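Local coordinates for 1-Cys peroxiredoxin (Vibrio vulnificus MO6-24/O, PDB 5K2I), which probably reduces hydrogen peroxide through a single peroxidatic cysteine on a thioredoxin-like fold, and is implicated in scavenging nitric oxide, at residues Gln6-Ser14 / His23-Ala31; Met127-Asn138 / Asn149-Leu157. One frame throughout, in Å; residues are numbered along the deposited sequence.

Interaction 1 (Gln6-Ser14 / His23-Ala31); sequences QTLPNATLS and HHPVLELFA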
loop_
_atom_site.group_PDB
_atom_site.type_symbol
_atom_site.label_atom_id
_atom_site.label_comp_id
_atom_site.label_asym_id
_atom_site.label_seq_id
_atom_site.Cartn_x
_atom_site.Cartn_y
_atom_site.Cartn_z
ATOM N N GLN A 6 -15.675 9.077 -21.727
ATOM C CA GLN A 6 -15.956 7.868 -22.491
ATOM C C GLN A 6 -17.021 7.038 -21.798
ATOM O O GLN A 6 -17.096 6.994 -20.569
ATOM C CB GLN A 6 -14.701 7.008 -22.680
ATOM C CG GLN A 6 -13.583 7.663 -23.491
ATOM C CD GLN A 6 -12.549 6.657 -23.969
ATOM O OE1 GLN A 6 -11.760 6.132 -23.184
ATOM N NE2 GLN A 6 -12.566 6.362 -25.267
ATOM N N THR A 7 -17.851 6.381 -22.591
ATOM C CA THR A 7 -18.777 5.399 -22.072
ATOM C C THR A 7 -17.985 4.181 -21.574
ATOM O O THR A 7 -16.976 3.812 -22.177
ATOM C CB THR A 7 -19.787 5.016 -23.168
ATOM O OG1 THR A 7 -20.465 6.202 -23.614
ATOM C CG2 THR A 7 -20.796 4.010 -22.672
ATOM N N LEU A 8 -18.431 3.560 -20.482
ATOM C CA LEU A 8 -17.829 2.318 -20.026
ATOM C C LEU A 8 -17.794 1.289 -21.148
ATOM O O LEU A 8 -18.674 1.297 -22.024
ATOM C CB LEU A 8 -18.616 1.726 -18.858
ATOM C CG LEU A 8 -18.523 2.386 -17.497
ATOM C CD1 LEU A 8 -19.545 1.728 -16.556
ATOM C CD2 LEU A 8 -17.118 2.265 -16.945
ATOM N N PRO A 9 -16.823 0.368 -21.102
ATOM C CA PRO A 9 -16.876 -0.772 -22.021
ATOM C C PRO A 9 -18.244 -1.442 -21.955
ATOM O O PRO A 9 -18.810 -1.580 -20.872
ATOM C CB PRO A 9 -15.790 -1.713 -21.493
ATOM C CG PRO A 9 -14.874 -0.852 -20.696
ATOM C CD PRO A 9 -15.689 0.286 -20.169
ATOM N N ASN A 10 -18.775 -1.830 -23.106
ATOM C CA ASN A 10 -20.059 -2.506 -23.153
ATOM C C ASN A 10 -19.859 -3.956 -22.772
ATOM O O ASN A 10 -19.809 -4.837 -23.630
ATOM C CB ASN A 10 -20.669 -2.366 -24.542
ATOM C CG ASN A 10 -21.999 -3.047 -24.665
ATOM O OD1 ASN A 10 -22.708 -3.259 -23.680
ATOM N ND2 ASN A 10 -22.369 -3.384 -25.900
ATOM N N ALA A 11 -19.682 -4.176 -21.471
ATOM C CA ALA A 11 -19.309 -5.474 -20.924
ATOM C C ALA A 11 -20.263 -5.848 -19.808
ATOM O O ALA A 11 -21.184 -5.090 -19.495
ATOM C CB ALA A 11 -17.866 -5.431 -20.414
ATOM N N THR A 12 -20.054 -7.017 -19.214
ATOM C CA THR A 12 -20.904 -7.454 -18.111
ATOM C C THR A 12 -20.119 -7.639 -16.822
ATOM O O THR A 12 -18.900 -7.812 -16.831
ATOM C CB THR A 12 -21.638 -8.776 -18.422
ATOM O OG1 THR A 12 -20.696 -9.856 -18.526
ATOM C CG2 THR A 12 -22.409 -8.643 -19.729
ATOM N N LEU A 13 -20.848 -7.559 -15.710
ATOM C CA LEU A 13 -20.332 -7.926 -14.391
ATOM C C LEU A 13 -21.369 -8.836 -13.757
ATOM O O LEU A 13 -22.558 -8.654 -14.000
ATOM C CB LEU A 13 -20.077 -6.694 -13.534
ATOM C CG LEU A 13 -18.940 -5.772 -13.968
ATOM C CD1 LEU A 13 -18.984 -4.476 -13.186
ATOM C CD2 LEU A 13 -17.589 -6.464 -13.797
ATOM N N SER A 14 -20.936 -9.813 -12.968
ATOM C CA SER A 14 -21.864 -10.830 -12.489
ATOM C C SER A 14 -22.232 -10.692 -11.019
ATOM O O SER A 14 -21.491 -10.127 -10.208
ATOM C CB SER A 14 -21.298 -12.230 -12.743
ATOM O OG SER A 14 -20.070 -12.442 -12.074
ATOM N N HIS A 23 -25.750 -11.897 -15.220
ATOM C CA HIS A 23 -24.697 -11.140 -15.869
ATOM C C HIS A 23 -25.229 -9.806 -16.335
ATOM O O HIS A 23 -25.883 -9.721 -17.377
ATOM C CB HIS A 23 -24.129 -11.928 -17.041
ATOM C CG HIS A 23 -23.628 -13.271 -16.643
ATOM N ND1 HIS A 23 -22.417 -13.443 -16.016
ATOM C CD2 HIS A 23 -24.194 -14.497 -16.726
ATOM C CE1 HIS A 23 -22.240 -14.728 -15.758
ATOM N NE2 HIS A 23 -23.305 -15.388 -16.176
ATOM N N HIS A 24 -24.977 -8.771 -15.548
ATOM C CA HIS A 24 -25.469 -7.430 -15.862
ATOM C C HIS A 24 -24.636 -6.748 -16.933
ATOM O O HIS A 24 -23.450 -6.528 -16.720
ATOM C CB HIS A 24 -25.436 -6.525 -14.625
ATOM C CG HIS A 24 -26.159 -7.067 -13.429
ATOM N ND1 HIS A 24 -27.529 -7.034 -13.310
ATOM C CD2 HIS A 24 -25.690 -7.607 -12.279
ATOM C CE1 HIS A 24 -27.878 -7.547 -12.143
ATOM N NE2 HIS A 24 -26.782 -7.905 -11.499
ATOM N N PRO A 25 -25.239 -6.391 -18.078
ATOM C CA PRO A 25 -24.545 -5.412 -18.920
ATOM C C PRO A 25 -24.396 -4.127 -18.121
ATOM O O PRO A 25 -25.396 -3.581 -17.654
ATOM C CB PRO A 25 -25.490 -5.229 -20.116
ATOM C CG PRO A 25 -26.348 -6.489 -20.106
ATOM C CD PRO A 25 -26.534 -6.793 -18.652
ATOM N N VAL A 26 -23.171 -3.654 -17.927
ATOM C CA VAL A 26 -22.980 -2.488 -17.081
ATOM C C VAL A 26 -23.698 -1.268 -17.650
ATOM O O VAL A 26 -24.129 -0.397 -16.897
ATOM C CB VAL A 26 -21.476 -2.155 -16.856
ATOM C CG1 VAL A 26 -20.760 -3.320 -16.174
ATOM C CG2 VAL A 26 -20.775 -1.796 -18.157
ATOM N N LEU A 27 -23.841 -1.192 -18.972
ATOM C CA LEU A 27 -24.500 -0.033 -19.570
ATOM C C LEU A 27 -26.010 -0.064 -19.364
ATOM O O LEU A 27 -26.676 0.968 -19.489
ATOM C CB LEU A 27 -24.156 0.087 -21.058
ATOM C CG LEU A 27 -22.664 0.343 -21.306
ATOM C CD1 LEU A 27 -22.399 0.469 -22.805
ATOM C CD2 LEU A 27 -22.205 1.601 -20.589
ATOM N N GLU A 28 -26.552 -1.237 -19.054
ATOM C CA GLU A 28 -27.954 -1.342 -18.670
ATOM C C GLU A 28 -28.107 -1.109 -17.164
ATOM O O GLU A 28 -28.966 -0.351 -16.723
ATOM C CB GLU A 28 -28.515 -2.713 -19.078
ATOM C CG GLU A 28 -28.650 -2.900 -20.590
ATOM C CD GLU A 28 -29.384 -4.184 -20.963
ATOM O OE1 GLU A 28 -29.570 -5.055 -20.086
ATOM O OE2 GLU A 28 -29.763 -4.322 -22.147
ATOM N N LEU A 29 -27.256 -1.760 -16.383
ATOM C CA LEU A 29 -27.278 -1.634 -14.929
ATOM C C LEU A 29 -27.128 -0.185 -14.458
ATOM O O LEU A 29 -27.796 0.240 -13.507
ATOM C CB LEU A 29 -26.168 -2.496 -14.331
ATOM C CG LEU A 29 -26.064 -2.619 -12.804
ATOM C CD1 LEU A 29 -27.274 -3.326 -12.230
ATOM C CD2 LEU A 29 -24.802 -3.363 -12.428
ATOM N N PHE A 30 -26.261 0.566 -15.131
ATOM C CA PHE A 30 -25.931 1.927 -14.714
ATOM C C PHE A 30 -26.664 3.010 -15.524
ATOM O O PHE A 30 -26.482 4.208 -15.283
ATOM C CB PHE A 30 -24.410 2.150 -14.810
ATOM C CG PHE A 30 -23.575 1.230 -13.932
ATOM C CD1 PHE A 30 -24.120 0.566 -12.840
ATOM C CD2 PHE A 30 -22.224 1.058 -14.203
ATOM C CE1 PHE A 30 -23.335 -0.262 -12.043
ATOM C CE2 PHE A 30 -21.426 0.223 -13.406
ATOM C CZ PHE A 30 -21.988 -0.441 -12.326
ATOM N N ALA A 31 -27.517 2.595 -16.456
ATOM C CA ALA A 31 -28.262 3.549 -17.276
ATOM C C ALA A 31 -29.161 4.433 -16.416
ATOM O O ALA A 31 -29.836 3.930 -15.508
ATOM C CB ALA A 31 -29.096 2.814 -18.321
HETATM O O HOH W 1 -22.747 -3.150 -20.918
HETATM O O HOH W 2 -20.805 -11.077 -16.158
#
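Leu13 and His24 form the hydrogen-bonded pair of an antiparallel ladder, Leu13 N giving to His24 O at 3.0 Å and His24 N to Leu13 O at 2.9 Å, with Thr12-Pro25 and Ser14-His23 as the non-hydrogen-bonded pairs beside it. Pro25, lacking an N-H, suits such a site; it also occupies the N-cap position of helix 26-29, its O taking the N-H groups of Glu28 and Leu29. This N-terminal hairpin leads straight into the helix, where Val26 N meets Ala11 O at 2.9 Å, nearly straight (166°). A water ties Asn10 OD1 and Ala11 O to Leu27 N. Val26 CG1, anti to the carbonyl carbon (chi1 -60°), lies on Leu13 CD1 at 3.7 Å, while CG2 turns to Pro9 O. Leu27 CD1 lies 3.7 Å from Asn10 CB, and its CD2 meets Leu8 CB. Leu8 CD1 reaches the edge of the Phe30 ring, 3.6 Å from Phe30 CD2. Leu8, Leu13 and Phe30 also meet Met127, Phe104 and Leu97 respectively, so the segments lie against helix 103-108 and strands 120-130 and 95-98. Backbone bonds thus set the register, apolar side chains fasten the side turned to the domain, and a second water bridges Thr12 OG1 and His23 ND1 on the other face.

Interaction 2 (Met127-Asn138 / Asn149-Leu157); sequences MIIDNGVVTTLN and NAETILAAL
Ile128 CD1 reaches the end of the C-terminal helix 150-156, touching Ala156 CB at 3.7 Å and Leu157 CD2 at 3.8 Å. Further back on the same side chain, CG1 lies 3.9 Å from Ile153 CG2, the two isoleucines passing alongside with opposed directions. CD1 of Ile128 is anti to CA (chi2 167°), which carries this methyl out to the helix, whereas Ile153 bends (chi2 -67°) and lays its own CD1 toward the sheet. The Ile128-Ile153 centre is tight and buried: Val36, Ala126 and Tyr56 also touch Ile153. Asn138, a polar side chain, lies over Thr152 and Ile153 beside it.

Ala156 and Leu157 bound this centre on the open side, where a methyl suffices to meet Ile128. There the fit loosens, Thr136 OG1 standing 4.2 Å from Ala156 CB. None of the hydrogen bonds joins the two segments. Thr135 and Thr136 both face Ile128 in a classic beta bulge, their N-H groups sharing Ile128 O, and Asp130 pairs with Lys34. Asn149 and Thr152 form a capping box: Thr152 N gives to Asn149 OD1 and Asn149 N to Thr152 OG1, both at 2.9 Å, while Asn149 ND2 bonds Glu50. Consistent with a thioredoxin-like fold, the helix is therefore held on the central sheet by dispersion and the hydrophobic effect, while hydrogen bonds shape each partner separately.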
loop_
_atom_site.group_PDB
_atom_site.type_symbol
_atom_site.label_atom_id
_atom_site.label_comp_id
_atom_site.label_asym_id
_atom_site.label_seq_id
_atom_site.Cartn_x
_atom_site.Cartn_y
_atom_site.Cartn_z
ATOM N N MET A 127 -14.652 5.556 -9.472
ATOM C CA MET A 127 -15.299 6.308 -10.533
ATOM C C MET A 127 -16.622 6.901 -10.092
ATOM O O MET A 127 -17.348 6.297 -9.280
ATOM C CB MET A 127 -15.621 5.412 -11.725
ATOM C CG MET A 127 -14.503 4.863 -12.506
ATOM S SD MET A 127 -15.290 3.766 -13.714
ATOM C CE MET A 127 -13.838 3.326 -14.655
ATOM N N ILE A 128 -16.954 8.049 -10.672
ATOM C CA ILE A 128 -18.340 8.492 -10.754
ATOM C C ILE A 128 -18.779 8.303 -12.202
ATOM O O ILE A 128 -18.112 8.775 -13.124
ATOM C CB ILE A 128 -18.510 9.960 -10.337
ATOM C CG1 ILE A 128 -18.038 10.164 -8.892
ATOM C CG2 ILE A 128 -19.972 10.417 -10.509
ATOM C CD1 ILE A 128 -17.884 11.628 -8.489
ATOM N N ILE A 129 -19.888 7.603 -12.387
ATOM C CA ILE A 129 -20.393 7.248 -13.708
ATOM C C ILE A 129 -21.797 7.811 -13.863
ATOM O O ILE A 129 -22.674 7.510 -13.059
ATOM C CB ILE A 129 -20.423 5.724 -13.905
ATOM C CG1 ILE A 129 -19.080 5.125 -13.478
ATOM C CG2 ILE A 129 -20.748 5.377 -15.352
ATOM C CD1 ILE A 129 -19.140 3.662 -13.160
ATOM N N ASP A 130 -22.008 8.626 -14.886
ATOM C CA ASP A 130 -23.309 9.241 -15.124
ATOM C C ASP A 130 -23.914 8.673 -16.388
ATOM O O ASP A 130 -23.397 8.899 -17.478
ATOM C CB ASP A 130 -23.178 10.758 -15.227
ATOM C CG ASP A 130 -22.865 11.408 -13.887
ATOM O OD1 ASP A 130 -23.759 11.412 -13.011
ATOM O OD2 ASP A 130 -21.740 11.923 -13.699
ATOM N N ASN A 131 -25.002 7.932 -16.229
ATOM C CA ASN A 131 -25.637 7.252 -17.360
ATOM C C ASN A 131 -24.603 6.480 -18.192
ATOM O O ASN A 131 -24.585 6.561 -19.422
ATOM C CB ASN A 131 -26.382 8.259 -18.249
ATOM C CG ASN A 131 -27.233 7.589 -19.324
ATOM O OD1 ASN A 131 -27.939 6.606 -19.075
ATOM N ND2 ASN A 131 -27.161 8.123 -20.533
ATOM N N GLY A 132 -23.713 5.766 -17.514
ATOM C CA GLY A 132 -22.742 4.942 -18.217
ATOM C C GLY A 132 -21.490 5.655 -18.695
ATOM O O GLY A 132 -20.584 4.993 -19.186
ATOM N N VAL A 133 -21.449 6.979 -18.572
ATOM C CA VAL A 133 -20.292 7.768 -18.988
ATOM C C VAL A 133 -19.392 8.019 -17.787
ATOM O O VAL A 133 -19.855 8.510 -16.761
ATOM C CB VAL A 133 -20.728 9.100 -19.601
ATOM C CG1 VAL A 133 -19.522 9.930 -20.012
ATOM C CG2 VAL A 133 -21.632 8.835 -20.804
ATOM N N VAL A 134 -18.111 7.683 -17.901
ATOM C CA VAL A 134 -17.162 7.951 -16.824
ATOM C C VAL A 134 -16.949 9.444 -16.686
ATOM O O VAL A 134 -16.397 10.074 -17.579
ATOM C CB VAL A 134 -15.823 7.255 -17.091
ATOM C CG1 VAL A 134 -14.822 7.595 -15.989
ATOM C CG2 VAL A 134 -16.043 5.747 -17.183
ATOM N N THR A 135 -17.403 10.040 -15.589
ATOM C CA THR A 135 -17.273 11.478 -15.372
ATOM C C THR A 135 -16.033 11.793 -14.544
ATOM O O THR A 135 -15.323 12.765 -14.802
ATOM C CB THR A 135 -18.519 12.036 -14.673
ATOM O OG1 THR A 135 -19.651 11.857 -15.532
ATOM C CG2 THR A 135 -18.347 13.511 -14.349
ATOM N N THR A 136 -15.788 10.949 -13.540
ATOM C CA THR A 136 -14.625 11.082 -12.650
ATOM C C THR A 136 -13.931 9.735 -12.540
ATOM O O THR A 136 -14.597 8.729 -12.338
ATOM C CB THR A 136 -15.024 11.551 -11.233
ATOM O OG1 THR A 136 -15.584 12.869 -11.294
ATOM C CG2 THR A 136 -13.814 11.571 -10.317
ATOM N N LEU A 137 -12.609 9.706 -12.680
ATOM C CA LEU A 137 -11.828 8.484 -12.472
ATOM C C LEU A 137 -10.580 8.825 -11.675
ATOM O O LEU A 137 -9.740 9.625 -12.126
ATOM C CB LEU A 137 -11.434 7.833 -13.802
ATOM C CG LEU A 137 -10.395 6.706 -13.710
ATOM C CD1 LEU A 137 -10.920 5.524 -12.911
ATOM C CD2 LEU A 137 -10.011 6.253 -15.104
ATOM N N ASN A 138 -10.466 8.225 -10.490
ATOM C CA ASN A 138 -9.294 8.392 -9.632
ATOM C C ASN A 138 -8.608 7.048 -9.489
ATOM O O ASN A 138 -9.216 6.100 -9.002
ATOM C CB ASN A 138 -9.681 8.927 -8.245
ATOM C CG ASN A 138 -10.323 10.301 -8.293
ATOM O OD1 ASN A 138 -10.032 11.098 -9.174
ATOM N ND2 ASN A 138 -11.197 10.584 -7.325
ATOM N N ASN A 149 -9.593 8.543 -1.872
ATOM C CA ASN A 149 -10.484 7.719 -1.061
ATOM C C ASN A 149 -11.954 8.030 -1.347
ATOM O O ASN A 149 -12.272 8.752 -2.295
ATOM C CB ASN A 149 -10.159 7.952 0.414
ATOM C CG ASN A 149 -10.123 9.437 0.769
ATOM O OD1 ASN A 149 -10.880 10.234 0.217
ATOM N ND2 ASN A 149 -9.230 9.815 1.687
ATOM N N ALA A 150 -12.860 7.509 -0.525
ATOM C CA ALA A 150 -14.280 7.795 -0.725
ATOM C C ALA A 150 -14.569 9.287 -0.549
ATOM O O ALA A 150 -15.425 9.835 -1.234
ATOM C CB ALA A 150 -15.136 6.964 0.227
ATOM N N GLU A 151 -13.837 9.953 0.349
ATOM C CA GLU A 151 -14.001 11.399 0.528
ATOM C C GLU A 151 -13.648 12.175 -0.735
ATOM O O GLU A 151 -14.250 13.212 -1.009
ATOM C CB GLU A 151 -13.145 11.925 1.688
ATOM C CG GLU A 151 -13.650 11.558 3.071
ATOM C CD GLU A 151 -14.838 12.394 3.551
ATOM O OE1 GLU A 151 -15.222 13.388 2.889
ATOM O OE2 GLU A 151 -15.391 12.050 4.617
ATOM N N THR A 152 -12.663 11.688 -1.487
ATOM C CA THR A 152 -12.293 12.318 -2.751
ATOM C C THR A 152 -13.485 12.292 -3.696
ATOM O O THR A 152 -13.771 13.276 -4.375
ATOM C CB THR A 152 -11.104 11.618 -3.423
ATOM O OG1 THR A 152 -10.117 11.300 -2.436
ATOM C CG2 THR A 152 -10.485 12.515 -4.495
ATOM N N ILE A 153 -14.178 11.159 -3.725
ATOM C CA ILE A 153 -15.358 11.008 -4.567
ATOM C C ILE A 153 -16.490 11.915 -4.080
ATOM O O ILE A 153 -17.132 12.602 -4.874
ATOM C CB ILE A 153 -15.824 9.533 -4.598
ATOM C CG1 ILE A 153 -14.814 8.666 -5.367
ATOM C CG2 ILE A 153 -17.232 9.408 -5.189
ATOM C CD1 ILE A 153 -14.725 8.973 -6.856
ATOM N N LEU A 154 -16.716 11.926 -2.771
ATOM C CA LEU A 154 -17.740 12.783 -2.192
ATOM C C LEU A 154 -17.518 14.245 -2.581
ATOM O O LEU A 154 -18.460 14.954 -2.925
ATOM C CB LEU A 154 -17.763 12.628 -0.669
ATOM C CG LEU A 154 -18.797 13.477 0.067
ATOM C CD1 LEU A 154 -20.219 13.066 -0.317
ATOM C CD2 LEU A 154 -18.592 13.378 1.568
ATOM N N ALA A 155 -16.264 14.684 -2.553
ATOM C CA ALA A 155 -15.945 16.070 -2.869
ATOM C C ALA A 155 -16.106 16.360 -4.359
ATOM O O ALA A 155 -16.383 17.493 -4.752
ATOM C CB ALA A 155 -14.541 16.402 -2.419
ATOM N N ALA A 156 -15.937 15.335 -5.188
ATOM C CA ALA A 156 -16.090 15.511 -6.629
ATOM C C ALA A 156 -17.549 15.754 -6.976
ATOM O O ALA A 156 -17.862 16.354 -8.002
ATOM C CB ALA A 156 -15.557 14.301 -7.379
ATOM N N LEU A 157 -18.441 15.284 -6.114
ATOM C CA LEU A 157 -19.866 15.493 -6.308
ATOM C C LEU A 157 -20.220 16.947 -6.036
ATOM O O LEU A 157 -21.356 17.364 -6.256
ATOM C CB LEU A 157 -20.677 14.567 -5.405
ATOM C CG LEU A 157 -20.510 13.065 -5.654
ATOM C CD1 LEU A 157 -21.110 12.268 -4.513
ATOM C CD2 LEU A 157 -21.157 12.672 -6.968
#

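How the interactions relate
Interaction 1 joins the N-terminal hairpin and the short helix after it, whereas interaction 2 lays the C-terminal helix against two strands of the main sheet. Both are partly buried, each with an apolar inner side and a polar outer one, but their chemistry differs: strand pairing makes 6-14 / 23-31 backbone-bonded and water-bridged, while 127-138 / 149-157 is mainly aliphatic, with Asn138 and the threonines at its side and no hydrogen bond between the segments. The two meet directly. Gln6 O with Val134 N, and Leu8 N with Gly132 O, each at 2.9 Å, are probable hydrogen bonds, so the chain entering interaction 1 runs beside the turn of interaction 2, with Ala31 packed on Asn131.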